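Local coordinates for protein L-lysine 6-monooxygenase (Pseudomonas syringae pv. tomato, PDB 5CQF) that probably hydroxylates the side-chain amine of L-lysine as an FAD- and NADPH-dependent monooxygenase in siderophore biosynthesis, at residues Ala24-Ala29 against Asp116-Val121; Asp55-Arg60 against Ser110-Ser115; Ser88-Leu93 against Gly97-Phe102. All blocks are in the same frame, centred on the assembly; numbering follows the deposited sequence.

Contact 1. Residues Ala24-Ala29 against Asp116-Val121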
loop_
_atom_site.group_PDB
_atom_site.type_symbol
_atom_site.label_atom_id
_atom_site.label_comp_id
_atom_site.label_asym_id
_atom_site.label_seq_id
_atom_site.Cartn_x
_atom_site.Cartn_y
_atom_site.Cartn_z
ATOM N N ALA A 24 -15.867 26.974 2.844
ATOM C CA ALA A 24 -15.238 28.020 3.623
ATOM C C ALA A 24 -16.229 28.709 4.553
ATOM O O ALA A 24 -15.950 28.865 5.750
ATOM C CB ALA A 24 -14.570 29.026 2.695
ATOM N N GLY A 25 -17.379 29.126 4.022
ATOM C CA GLY A 25 -18.413 29.764 4.862
ATOM C C GLY A 25 -19.033 28.789 5.857
ATOM O O GLY A 25 -19.449 29.162 6.961
ATOM N N ILE A 26 -19.125 27.525 5.480
ATOM C CA ILE A 26 -19.691 26.538 6.393
ATOM C C ILE A 26 -18.766 26.345 7.573
ATOM O O ILE A 26 -19.205 26.252 8.734
ATOM C CB ILE A 26 -19.935 25.224 5.672
ATOM C CG1 ILE A 26 -21.143 25.371 4.753
ATOM C CG2 ILE A 26 -20.177 24.114 6.666
ATOM C CD1 ILE A 26 -21.190 24.367 3.646
ATOM N N ALA A 27 -17.474 26.313 7.268
ATOM C CA ALA A 27 -16.464 26.174 8.295
ATOM C C ALA A 27 -16.555 27.297 9.272
ATOM O O ALA A 27 -16.406 27.074 10.441
ATOM C CB ALA A 27 -15.074 26.156 7.682
ATOM N N LEU A 28 -16.744 28.522 8.772
ATOM C CA LEU A 28 -16.908 29.701 9.626
ATOM C C LEU A 28 -18.143 29.615 10.484
ATOM O O LEU A 28 -18.071 29.907 11.668
ATOM C CB LEU A 28 -16.990 30.964 8.783
ATOM C CG LEU A 28 -17.068 32.253 9.559
ATOM C CD1 LEU A 28 -15.791 32.539 10.328
ATOM C CD2 LEU A 28 -17.378 33.350 8.564
ATOM N N ALA A 29 -19.277 29.257 9.893
ATOM C CA ALA A 29 -20.499 29.027 10.692
ATOM C C ALA A 29 -20.298 27.975 11.755
ATOM O O ALA A 29 -20.808 28.125 12.863
ATOM C CB ALA A 29 -21.670 28.641 9.811
ATOM N N ASP A 116 -21.170 14.375 0.848
ATOM C CA ASP A 116 -22.239 14.015 1.771
ATOM C C ASP A 116 -22.004 14.584 3.158
ATOM O O ASP A 116 -22.914 15.164 3.772
ATOM C CB ASP A 116 -22.388 12.501 1.865
ATOM C CG ASP A 116 -23.679 12.096 2.560
ATOM O OD1 ASP A 116 -24.744 12.335 1.973
ATOM O OD2 ASP A 116 -23.653 11.566 3.684
ATOM N N TYR A 117 -20.776 14.434 3.650
ATOM C CA TYR A 117 -20.394 15.041 4.936
ATOM C C TYR A 117 -20.687 16.515 4.927
ATOM O O TYR A 117 -21.268 17.067 5.841
ATOM C CB TYR A 117 -18.905 14.802 5.217
ATOM C CG TYR A 117 -18.294 15.670 6.313
ATOM C CD1 TYR A 117 -18.660 15.524 7.647
ATOM C CD2 TYR A 117 -17.321 16.634 5.999
ATOM C CE1 TYR A 117 -18.090 16.322 8.632
ATOM C CE2 TYR A 117 -16.745 17.423 6.975
ATOM C CZ TYR A 117 -17.124 17.270 8.275
ATOM O OH TYR A 117 -16.557 18.075 9.213
ATOM N N LEU A 118 -20.274 17.160 3.855
ATOM C CA LEU A 118 -20.401 18.587 3.756
ATOM C C LEU A 118 -21.866 19.022 3.766
ATOM O O LEU A 118 -22.233 20.002 4.419
ATOM C CB LEU A 118 -19.686 19.027 2.488
ATOM C CG LEU A 118 -19.929 20.470 2.141
ATOM C CD1 LEU A 118 -19.004 21.323 2.977
ATOM C CD2 LEU A 118 -19.690 20.673 0.655
ATOM N N GLY A 119 -22.722 18.303 3.056
ATOM C CA GLY A 119 -24.191 18.540 3.166
ATOM C C GLY A 119 -24.685 18.256 4.577
ATOM O O GLY A 119 -25.555 18.937 5.094
ATOM N N TRP A 120 -24.113 17.258 5.234
ATOM C CA TRP A 120 -24.560 16.916 6.568
ATOM C C TRP A 120 -24.226 18.023 7.549
ATOM O O TRP A 120 -25.003 18.305 8.467
ATOM C CB TRP A 120 -23.961 15.566 6.970
ATOM C CG TRP A 120 -24.175 15.107 8.368
ATOM C CD1 TRP A 120 -25.173 14.273 8.818
ATOM C CD2 TRP A 120 -23.314 15.331 9.496
ATOM N NE1 TRP A 120 -25.003 14.019 10.154
ATOM C CE2 TRP A 120 -23.883 14.663 10.597
ATOM C CE3 TRP A 120 -22.132 16.053 9.686
ATOM C CZ2 TRP A 120 -23.313 14.701 11.871
ATOM C CZ3 TRP A 120 -21.576 16.096 10.953
ATOM C CH2 TRP A 120 -22.165 15.426 12.027
ATOM N N VAL A 121 -23.080 18.662 7.380
ATOM C CA VAL A 121 -22.736 19.811 8.236
ATOM C C VAL A 121 -23.556 21.035 7.860
ATOM O O VAL A 121 -24.126 21.718 8.712
ATOM C CB VAL A 121 -21.256 20.241 8.135
ATOM C CG1 VAL A 121 -20.996 21.388 9.103
ATOM C CG2 VAL A 121 -20.334 19.098 8.481
#
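Ile26 reaches across to Leu118 and Val121, and these three side chains make the whole contact. It is small, apolar and buried, with 130 Å² lost between the segments and no hydrogen bond across it. CB of Ile26 is directed at helix 111-125 and carries two branches that part company at once. The shorter branch is the methyl CG2. It lies anti to the backbone N and ends 3.7 Å from Val121 CG1. The longer branch starts at CG1, which lies beside the backbone N (chi1 -74°) and acts as a spacer. It is extended at the next bond, which carries CD1 to 3.8 Å from Leu118 CD1. One isoleucine therefore meets two residues almost a turn apart on the facing helix.

Helix 23-37 follows strand 16-19 and a glycine-rich turn. Gly25 fits the last glycine of a GxGxxG pattern, consistent with the dinucleotide-binding Rossmann fold expected of an FAD enzyme. Elsewhere on this helix, Ala24, Ala27 and Leu28 pack on helix 412-428, and Ala29 packs on Tyr49 of the sheet.

The two partners of Ile26 approach differently. Val121 points its CB toward Ile26, while Leu118 gets there through its CD1 branch. The nearest backbones, at Ile26 CA and Val121 CA, stay 7.6 Å apart, a gap bridged by the side chains. The second methyl of Val121 is also engaged. CG2 sits 3.5 Å above one face of the Tyr117 ring, near its rim, and Tyr117 OH is hydrogen-bonded to the backbone O of Phe87.

Contact 2. Residues Asp55-Arg60 against Ser110-Ser115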
loop_
_atom_site.group_PDB
_atom_site.type_symbol
_atom_site.label_atom_id
_atom_site.label_comp_id
_atom_site.label_asym_id
_atom_site.label_seq_id
_atom_site.Cartn_x
_atom_site.Cartn_y
_atom_site.Cartn_z
ATOM N N ASP A 55 -29.250 25.243 -2.594
ATOM C CA ASP A 55 -28.917 24.232 -1.600
ATOM C C ASP A 55 -29.194 22.870 -2.217
ATOM O O ASP A 55 -30.281 22.309 -2.067
ATOM C CB ASP A 55 -29.799 24.473 -0.360
ATOM C CG ASP A 55 -29.416 23.625 0.840
ATOM O OD1 ASP A 55 -28.425 22.876 0.782
ATOM O OD2 ASP A 55 -30.135 23.734 1.860
ATOM N N THR A 56 -28.212 22.346 -2.936
ATOM C CA THR A 56 -28.391 21.091 -3.650
ATOM C C THR A 56 -27.114 20.255 -3.612
ATOM O O THR A 56 -26.006 20.793 -3.543
ATOM C CB THR A 56 -28.846 21.351 -5.108
ATOM O OG1 THR A 56 -30.034 22.153 -5.097
ATOM C CG2 THR A 56 -29.152 20.041 -5.852
ATOM N N GLN A 57 -27.289 18.936 -3.627
ATOM C CA GLN A 57 -26.177 17.998 -3.678
ATOM C C GLN A 57 -25.340 18.238 -4.933
ATOM O O GLN A 57 -24.124 18.285 -4.858
ATOM C CB GLN A 57 -26.694 16.555 -3.639
ATOM C CG GLN A 57 -25.619 15.504 -3.385
ATOM C CD GLN A 57 -26.138 14.063 -3.443
ATOM O OE1 GLN A 57 -25.455 13.170 -3.957
ATOM N NE2 GLN A 57 -27.341 13.828 -2.907
ATOM N N TRP A 58 -25.994 18.399 -6.082
ATOM C CA TRP A 58 -25.296 18.693 -7.338
ATOM C C TRP A 58 -24.269 19.821 -7.186
ATOM O O TRP A 58 -23.122 19.686 -7.633
ATOM C CB TRP A 58 -26.298 19.031 -8.462
ATOM C CG TRP A 58 -25.643 19.264 -9.823
ATOM C CD1 TRP A 58 -25.373 20.476 -10.413
ATOM C CD2 TRP A 58 -25.171 18.259 -10.742
ATOM N NE1 TRP A 58 -24.764 20.282 -11.635
ATOM C CE2 TRP A 58 -24.631 18.934 -11.861
ATOM C CE3 TRP A 58 -25.157 16.857 -10.728
ATOM C CZ2 TRP A 58 -24.084 18.254 -12.955
ATOM C CZ3 TRP A 58 -24.611 16.181 -11.816
ATOM C CH2 TRP A 58 -24.081 16.884 -12.913
ATOM N N HIS A 59 -24.680 20.924 -6.559
ATOM C CA HIS A 59 -23.803 22.081 -6.418
ATOM C C HIS A 59 -22.627 21.826 -5.468
ATOM O O HIS A 59 -21.515 22.279 -5.731
ATOM C CB HIS A 59 -24.571 23.305 -5.953
ATOM C CG HIS A 59 -23.689 24.482 -5.680
ATOM N ND1 HIS A 59 -23.135 25.244 -6.688
ATOM C CD2 HIS A 59 -23.230 25.004 -4.515
ATOM C CE1 HIS A 59 -22.392 26.199 -6.154
ATOM N NE2 HIS A 59 -22.434 26.075 -4.837
ATOM N N ARG A 60 -22.872 21.122 -4.365
ATOM C CA ARG A 60 -21.811 20.806 -3.405
ATOM C C ARG A 60 -20.742 19.898 -4.044
ATOM O O ARG A 60 -19.535 20.112 -3.857
ATOM C CB ARG A 60 -22.401 20.138 -2.162
ATOM C CG ARG A 60 -23.386 20.997 -1.376
ATOM C CD ARG A 60 -23.909 20.243 -0.163
ATOM N NE ARG A 60 -25.275 20.624 0.202
ATOM C CZ ARG A 60 -26.336 19.806 0.231
ATOM N NH1 ARG A 60 -27.527 20.287 0.588
ATOM N NH2 ARG A 60 -26.235 18.516 -0.085
ATOM N N SER A 110 -13.909 9.011 -0.025
ATOM C CA SER A 110 -14.071 9.429 -1.393
ATOM C C SER A 110 -14.602 10.842 -1.451
ATOM O O SER A 110 -15.153 11.373 -0.487
ATOM C CB SER A 110 -15.010 8.480 -2.151
ATOM O OG SER A 110 -16.343 8.594 -1.651
ATOM N N ARG A 111 -14.396 11.460 -2.600
ATOM C CA ARG A 111 -15.021 12.718 -2.897
ATOM C C ARG A 111 -16.517 12.695 -2.592
ATOM O O ARG A 111 -17.053 13.621 -2.007
ATOM C CB ARG A 111 -14.822 13.035 -4.367
ATOM C CG ARG A 111 -15.536 14.299 -4.814
ATOM C CD ARG A 111 -14.875 14.894 -6.044
ATOM N NE ARG A 111 -13.451 15.131 -5.799
ATOM C CZ ARG A 111 -12.597 15.552 -6.724
ATOM N NH1 ARG A 111 -13.036 15.802 -7.952
ATOM N NH2 ARG A 111 -11.313 15.713 -6.423
ATOM N N HIS A 112 -17.185 11.643 -3.015
ATOM C CA HIS A 112 -18.635 11.529 -2.817
ATOM C C HIS A 112 -18.976 11.538 -1.310
ATOM O O HIS A 112 -19.898 12.227 -0.886
ATOM C CB HIS A 112 -19.137 10.283 -3.567
ATOM C CG HIS A 112 -20.543 9.884 -3.262
ATOM N ND1 HIS A 112 -21.631 10.694 -3.524
ATOM C CD2 HIS A 112 -21.050 8.719 -2.785
ATOM C CE1 HIS A 112 -22.743 10.063 -3.185
ATOM N NE2 HIS A 112 -22.417 8.862 -2.734
ATOM N N GLU A 113 -18.179 10.833 -0.506
ATOM C CA GLU A 113 -18.377 10.825 0.928
ATOM C C GLU A 113 -18.129 12.206 1.554
ATOM O O GLU A 113 -18.945 12.687 2.364
ATOM C CB GLU A 113 -17.566 9.716 1.630
ATOM C CG GLU A 113 -18.011 9.526 3.087
ATOM C CD GLU A 113 -17.531 8.251 3.771
ATOM O OE1 GLU A 113 -16.493 7.652 3.384
ATOM O OE2 GLU A 113 -18.196 7.827 4.744
ATOM N N TRP A 114 -17.045 12.866 1.178
ATOM C CA TRP A 114 -16.803 14.230 1.682
ATOM C C TRP A 114 -17.916 15.211 1.306
ATOM O O TRP A 114 -18.280 16.062 2.116
ATOM C CB TRP A 114 -15.469 14.778 1.179
ATOM C CG TRP A 114 -14.284 14.205 1.840
ATOM C CD1 TRP A 114 -13.361 13.351 1.300
ATOM C CD2 TRP A 114 -13.880 14.432 3.171
ATOM N NE1 TRP A 114 -12.393 13.050 2.224
ATOM C CE2 TRP A 114 -12.698 13.714 3.380
ATOM C CE3 TRP A 114 -14.403 15.186 4.216
ATOM C CZ2 TRP A 114 -12.063 13.709 4.578
ATOM C CZ3 TRP A 114 -13.774 15.167 5.405
ATOM C CH2 TRP A 114 -12.632 14.449 5.588
ATOM N N SER A 115 -18.469 15.092 0.096
ATOM C CA SER A 115 -19.665 15.874 -0.289
ATOM C C SER A 115 -20.835 15.647 0.641
ATOM O O SER A 115 -21.439 16.610 1.147
ATOM C CB SER A 115 -20.149 15.517 -1.705
ATOM O OG SER A 115 -19.183 15.934 -2.644
#
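The amide of Gln57 and the ring of His112 meet loosely, with Gln57 OE1 4.2 Å from His112 CE1. The oxygen sits at the ring edge, near the ring plane, and the amide is turned 39° from the ring. The other flat group is the Arg60 guanidinium. One of its faces lies over Thr56 O and Gln57 N, both offset toward the rim. Asp55 OD1 lies at its edge, in the guanidinium plane, 2.7 Å from Arg60 NH1 in a salt bridge. The carboxylate is met on its syn side but 32° out of its own plane.

Both segments are helix starts, and here the first turn of helix 57-64 packs beside that of helix 111-125. Thr56 and Ser110 are the N-cap residues. Ser110 caps with its side chain, its OG accepting from Glu113 N at 3.1 Å. Ser110 OG is also bonded to Glu299 of the second subunit.

The backbones come nearest at Arg60 CA and Ser115 CA, 6.2 Å apart. Ser115 OG instead donates to Arg111 O at 3.2 Å, from above the carbonyl plane (38° out of it). Ser115 N makes the usual helix bond to the same oxygen. His112 ND1 is hydrogen-bonded to Glu61, the residue after Arg60.

Contact 3. Residues Ser88-Leu93 against Gly97-Phe102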
loop_
_atom_site.group_PDB
_atom_site.type_symbol
_atom_site.label_atom_id
_atom_site.label_comp_id
_atom_site.label_asym_id
_atom_site.label_seq_id
_atom_site.Cartn_x
_atom_site.Cartn_y
_atom_site.Cartn_z
ATOM N N SER A 88 -17.671 17.221 13.460
ATOM C CA SER A 88 -16.535 16.403 13.059
ATOM C C SER A 88 -16.952 15.232 12.178
ATOM O O SER A 88 -18.085 14.807 12.205
ATOM C CB SER A 88 -15.801 15.903 14.298
ATOM O OG SER A 88 -16.561 14.914 14.967
ATOM N N PHE A 89 -16.024 14.729 11.375
ATOM C CA PHE A 89 -16.274 13.610 10.508
ATOM C C PHE A 89 -16.540 12.355 11.340
ATOM O O PHE A 89 -17.305 11.514 10.941
ATOM C CB PHE A 89 -15.056 13.381 9.622
ATOM C CG PHE A 89 -15.301 12.448 8.469
ATOM C CD1 PHE A 89 -15.901 12.901 7.325
ATOM C CD2 PHE A 89 -14.944 11.141 8.538
ATOM C CE1 PHE A 89 -16.141 12.071 6.268
ATOM C CE2 PHE A 89 -15.153 10.287 7.470
ATOM C CZ PHE A 89 -15.761 10.769 6.325
ATOM N N ALA A 90 -15.885 12.220 12.484
ATOM C CA ALA A 90 -16.179 11.134 13.402
ATOM C C ALA A 90 -17.644 11.160 13.859
ATOM O O ALA A 90 -18.296 10.136 13.843
ATOM C CB ALA A 90 -15.254 11.188 14.583
HETATM N N MSE A 91 -18.167 12.321 14.227
HETATM C CA MSE A 91 -19.588 12.455 14.523
HETATM C C MSE A 91 -20.461 12.175 13.335
HETATM O O MSE A 91 -21.553 11.639 13.471
HETATM C CB MSE A 91 -19.947 13.868 14.951
HETATM C CG MSE A 91 -19.466 14.190 16.345
HETATM SE SE MSE A 91 -20.594 13.302 17.719
HETATM C CE MSE A 91 -22.214 14.432 17.670
ATOM N N TYR A 92 -20.031 12.575 12.146
ATOM C CA TYR A 92 -20.746 12.191 10.926
ATOM C C TYR A 92 -20.793 10.689 10.746
ATOM O O TYR A 92 -21.835 10.141 10.443
ATOM C CB TYR A 92 -20.099 12.840 9.693
ATOM C CG TYR A 92 -20.503 12.282 8.384
ATOM C CD1 TYR A 92 -21.743 12.520 7.859
ATOM C CD2 TYR A 92 -19.625 11.532 7.664
ATOM C CE1 TYR A 92 -22.106 12.012 6.636
ATOM C CE2 TYR A 92 -19.959 11.017 6.442
ATOM C CZ TYR A 92 -21.196 11.269 5.924
ATOM O OH TYR A 92 -21.478 10.736 4.686
ATOM N N LEU A 93 -19.672 10.013 10.903
ATOM C CA LEU A 93 -19.681 8.580 10.681
ATOM C C LEU A 93 -20.555 7.894 11.709
ATOM O O LEU A 93 -21.229 6.929 11.393
ATOM C CB LEU A 93 -18.303 7.959 10.770
ATOM C CG LEU A 93 -17.391 8.218 9.608
ATOM C CD1 LEU A 93 -16.059 7.517 9.864
ATOM C CD2 LEU A 93 -18.063 7.778 8.325
ATOM N N GLY A 97 -23.850 5.528 11.164
ATOM C CA GLY A 97 -23.626 4.116 11.517
ATOM C C GLY A 97 -22.478 3.455 10.761
ATOM O O GLY A 97 -22.440 2.234 10.636
ATOM N N ARG A 98 -21.503 4.233 10.305
ATOM C CA ARG A 98 -20.468 3.687 9.432
ATOM C C ARG A 98 -19.060 3.758 9.998
ATOM O O ARG A 98 -18.119 3.483 9.286
ATOM C CB ARG A 98 -20.518 4.402 8.077
ATOM C CG ARG A 98 -21.766 4.084 7.265
ATOM C CD ARG A 98 -21.611 4.416 5.784
ATOM N NE ARG A 98 -20.969 5.736 5.569
ATOM C CZ ARG A 98 -21.593 6.879 5.328
ATOM N NH1 ARG A 98 -22.907 6.963 5.243
ATOM N NH2 ARG A 98 -20.886 7.961 5.176
HETATM N N MSE A 99 -18.891 4.103 11.261
HETATM C CA MSE A 99 -17.544 4.219 11.824
HETATM C C MSE A 99 -16.705 2.998 11.685
HETATM O O MSE A 99 -15.590 3.104 11.222
HETATM C CB MSE A 99 -17.583 4.562 13.273
HETATM C CG MSE A 99 -16.189 4.717 13.833
HETATM SE SE MSE A 99 -16.277 5.742 15.534
HETATM C CE MSE A 99 -16.919 7.427 14.779
ATOM N N PHE A 100 -17.218 1.819 12.037
ATOM C CA PHE A 100 -16.424 0.628 11.882
ATOM C C PHE A 100 -16.094 0.341 10.420
ATOM O O PHE A 100 -14.934 0.115 10.081
ATOM C CB PHE A 100 -17.048 -0.613 12.504
ATOM C CG PHE A 100 -16.156 -1.811 12.373
ATOM C CD1 PHE A 100 -15.126 -2.007 13.267
ATOM C CD2 PHE A 100 -16.248 -2.641 11.289
ATOM C CE1 PHE A 100 -14.263 -3.063 13.143
ATOM C CE2 PHE A 100 -15.379 -3.716 11.136
ATOM C CZ PHE A 100 -14.388 -3.933 12.083
ATOM N N ASP A 101 -17.086 0.337 9.545
ATOM C CA ASP A 101 -16.806 -0.029 8.167
ATOM C C ASP A 101 -15.861 0.973 7.518
ATOM O O ASP A 101 -15.022 0.612 6.707
ATOM C CB ASP A 101 -18.096 -0.182 7.374
ATOM C CG ASP A 101 -18.900 -1.388 7.823
ATOM O OD1 ASP A 101 -18.313 -2.283 8.468
ATOM O OD2 ASP A 101 -20.111 -1.450 7.541
ATOM N N PHE A 102 -15.959 2.228 7.897
ATOM C CA PHE A 102 -15.066 3.201 7.310
ATOM C C PHE A 102 -13.601 2.830 7.560
ATOM O O PHE A 102 -12.758 2.909 6.662
ATOM C CB PHE A 102 -15.324 4.598 7.849
ATOM C CG PHE A 102 -14.407 5.615 7.265
ATOM C CD1 PHE A 102 -14.674 6.154 6.033
ATOM C CD2 PHE A 102 -13.240 5.977 7.912
ATOM C CE1 PHE A 102 -13.819 7.090 5.468
ATOM C CE2 PHE A 102 -12.366 6.879 7.348
ATOM C CZ PHE A 102 -12.653 7.438 6.122
#
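Phe89 and Phe102 both carry CG anti to the backbone N, which sends the two rings into the gap between their helices. There they form an edge-to-face pair, with the edge of Phe89 toward one face of Phe102. The ring centroids are 5.5 Å apart and the planes stand at 64°. Phe89 CE2 comes to 4.0 Å from Phe102 CE1. Leu93 turns differently. Its CG lies beside the backbone N, anti to the carbonyl carbon (chi1 -74°), which brings CD1 to 3.6 Å from Phe102 CG.

Arg98 folds back through a bend at chi3 (-44°). Its NH2 then donates to Tyr92 OH at 2.9 Å, with the oxygen in the guanidinium plane. The chain of Met99, a selenomethionine here, is also bent at chi3. Its terminal CE lies 3.2 Å from Ala90 O and 4.1 Å from Ala90 CB.

The backbone turns tightly between the helices. Gly97, with positive phi, ends helix 89-96 in a Schellman motif. Arg98 N bonds to Leu93 O at 2.9 Å, and Arg98 is at once the N-cap position of helix 99-105. The result is a tight turn joining two helices, with 401 Å² buried.

Other subunits close in: His72 of the third subunit meets Phe102 edge-to-face, and Tyr298 OH of the second subunit is hydrogen-bonded to Arg98 NE. Within the chain the neighbour is helix 111-125. Tyr92 OH is probably hydrogen-bonded to Asp116 OD2, and Arg98 NH2 forms a salt bridge to Glu113. Phe89 packs against Trp114 and Tyr117, and Glu113 of that helix touches Phe89, Leu93 and Phe102.

How the contacts relate
Helix 111-125 with its N-cap Ser110 supplies one side of contacts 1 and 2, and contact 3 packs against it. The centres of contacts 1 and 2 are about 11 Å apart. Contact 3 lies farther out, about 16 Å and 17 Å from the centres of contacts 1 and 2. Along the chain the contacts are nested: contact 3 falls within the loop closed by contact 2, and contact 2 within that closed by contact 1. Arg60 packs on Leu118 and Gly119, so contacts 1 and 2 adjoin. The arrangement leads from the putative Rossmann helix 23-37, through helix 111-125, to a peripheral helical corner where other subunits of the four-chain assembly pack.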